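Local coordinates for protein farnesyltransferase, putative (Trypanosoma cruzi, PDB 3WCA) that probably condenses two farnesyl diphosphate molecules, with magnesium and NADPH or NADH, into squalene, the first committed step towards lanosterol, at residues Arg349-His352 and Leu353-Ala357. The protein carries 1 engineered substitution. Sequence-based numbering, arbitrary orientation.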
loop_
_atom_site.group_PDB
_atom_site.type_symbol
_atom_site.label_atom_id
_atom_site.label_comp_id
_atom_site.label_asym_id
_atom_site.label_seq_id
_atom_site.Cartn_x
_atom_site.Cartn_y
_atom_site.Cartn_z
ATOM N N ARG A 349 9.053 -6.870 22.670
ATOM C CA ARG A 349 8.718 -5.791 21.753
ATOM C C ARG A 349 7.346 -5.963 21.107
ATOM O O ARG A 349 6.647 -4.984 20.851
ATOM C CB ARG A 349 9.793 -5.678 20.665
ATOM C CG ARG A 349 9.573 -4.527 19.690
ATOM C CD ARG A 349 9.839 -3.176 20.335
ATOM N NE ARG A 349 9.127 -2.096 19.652
ATOM C CZ ARG A 349 9.243 -0.809 19.963
ATOM N NH1 ARG A 349 10.053 -0.432 20.945
ATOM N NH2 ARG A 349 8.539 0.100 19.303
ATOM N N ILE A 350 6.948 -7.200 20.845
ATOM C CA ILE A 350 5.656 -7.426 20.216
ATOM C C ILE A 350 4.507 -7.226 21.188
ATOM O O ILE A 350 3.470 -6.674 20.823
ATOM C CB ILE A 350 5.568 -8.848 19.614
ATOM C CG1 ILE A 350 6.558 -8.977 18.455
ATOM C CG2 ILE A 350 4.153 -9.140 19.139
ATOM C CD1 ILE A 350 6.299 -8.018 17.306
ATOM N N GLU A 351 4.701 -7.653 22.431
ATOM C CA GLU A 351 3.653 -7.545 23.432
ATOM C C GLU A 351 3.111 -6.141 23.677
ATOM O O GLU A 351 1.897 -5.951 23.685
ATOM C CB GLU A 351 4.113 -8.163 24.758
ATOM C CG GLU A 351 3.046 -8.104 25.844
ATOM C CD GLU A 351 3.365 -8.969 27.050
ATOM O OE1 GLU A 351 2.578 -8.938 28.023
ATOM O OE2 GLU A 351 4.394 -9.682 27.025
ATOM N N HIS A 352 3.981 -5.158 23.883
ATOM C CA HIS A 352 3.485 -3.806 24.127
ATOM C C HIS A 352 2.879 -3.225 22.858
ATOM O O HIS A 352 2.002 -2.371 22.923
ATOM C CB HIS A 352 4.593 -2.882 24.638
ATOM C CG HIS A 352 5.539 -2.423 23.576
ATOM N ND1 HIS A 352 5.659 -1.100 23.206
ATOM C CD2 HIS A 352 6.401 -3.113 22.792
ATOM C CE1 HIS A 352 6.554 -0.995 22.239
ATOM N NE2 HIS A 352 7.019 -2.202 21.968
ATOM N N LEU A 353 3.345 -3.683 21.705
ATOM C CA LEU A 353 2.802 -3.196 20.446
ATOM C C LEU A 353 1.395 -3.746 20.247
ATOM O O LEU A 353 0.523 -3.056 19.722
ATOM C CB LEU A 353 3.706 -3.601 19.288
ATOM C CG LEU A 353 5.016 -2.815 19.232
ATOM C CD1 LEU A 353 5.971 -3.475 18.267
ATOM C CD2 LEU A 353 4.725 -1.388 18.816
ATOM N N VAL A 354 1.181 -4.990 20.672
ATOM C CA VAL A 354 -0.129 -5.611 20.560
ATOM C C VAL A 354 -1.072 -4.900 21.520
ATOM O O VAL A 354 -2.206 -4.570 21.159
ATOM C CB VAL A 354 -0.083 -7.123 20.912
ATOM C CG1 VAL A 354 -1.493 -7.655 21.116
ATOM C CG2 VAL A 354 0.589 -7.898 19.794
ATOM N N ASN A 355 -0.594 -4.644 22.738
ATOM C CA ASN A 355 -1.407 -3.966 23.745
ATOM C C ASN A 355 -1.786 -2.559 23.311
ATOM O O ASN A 355 -2.896 -2.111 23.588
ATOM C CB ASN A 355 -0.687 -3.933 25.097
ATOM C CG ASN A 355 -0.655 -5.296 25.769
ATOM O OD1 ASN A 355 -1.695 -5.927 25.957
ATOM N ND2 ASN A 355 0.537 -5.756 26.135
ATOM N N ASP A 356 -0.871 -1.856 22.645
ATOM C CA ASP A 356 -1.179 -0.514 22.154
ATOM C C ASP A 356 -2.293 -0.588 21.116
ATOM O O ASP A 356 -3.204 0.236 21.118
ATOM C CB ASP A 356 0.034 0.136 21.495
ATOM C CG ASP A 356 0.979 0.730 22.492
ATOM O OD1 ASP A 356 0.483 1.233 23.523
ATOM O OD2 ASP A 356 2.205 0.708 22.241
ATOM N N ALA A 357 -2.200 -1.577 20.226
ATOM C CA ALA A 357 -3.188 -1.767 19.173
ATOM C C ALA A 357 -4.559 -2.116 19.751
ATOM O O ALA A 357 -5.552 -1.472 19.443
ATOM C CB ALA A 357 -2.724 -2.873 18.217
#
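The carbonyl oxygen of Ile350 takes the backbone N-H of Val354, with Ile350 O to Val354 N at 2.8 Å. One residue on, Asn355 N donates to Glu351 O at 3.0 Å, and Asp356 N to His352 O at 2.9 Å; the repeated i to i+4 pairing identifies regular alpha-helix. The side chains of His352 and Leu353 lie side by side and point the same way. Leu353 CG lies over one face of the imidazole, 3.8 Å from the ring centroid and 28° off the ring normal, which meets the description of a CH-pi contact; the offset brings it nearest to NE2. The torsion at His352 accounts for this: with chi1 at 76°, CG sits between the backbone N and the carbonyl carbon, and the ring folds back along the helix over the Leu353 backbone N. All of this lies on helix 347-362, in an all-helical protein of the squalene/phytoene synthase family and away from the magnesium and substrate sites. Ile350 and Leu353 touch Ala255 of helix 243-258, Leu353 also Leu258, and Ile350 also Phe295 and Met340, while Val354 touches Thr333 and Ala337 of helix 322-338, so this helix packs against both. Ile350 CG2 meets Val354 CG2 at 3.8 Å, an apolar pair one turn apart. Arg349 leaves the helix with CG anti to its N, then bends at chi2, bringing NE to 3.7 Å from Leu353 CD1. On the more exposed side, His352 ND1 and Asp356 OD2 stand 4.0 Å apart with ring and carboxylate planes 75° from each other; the carboxylate could modestly favour a protonated imidazole.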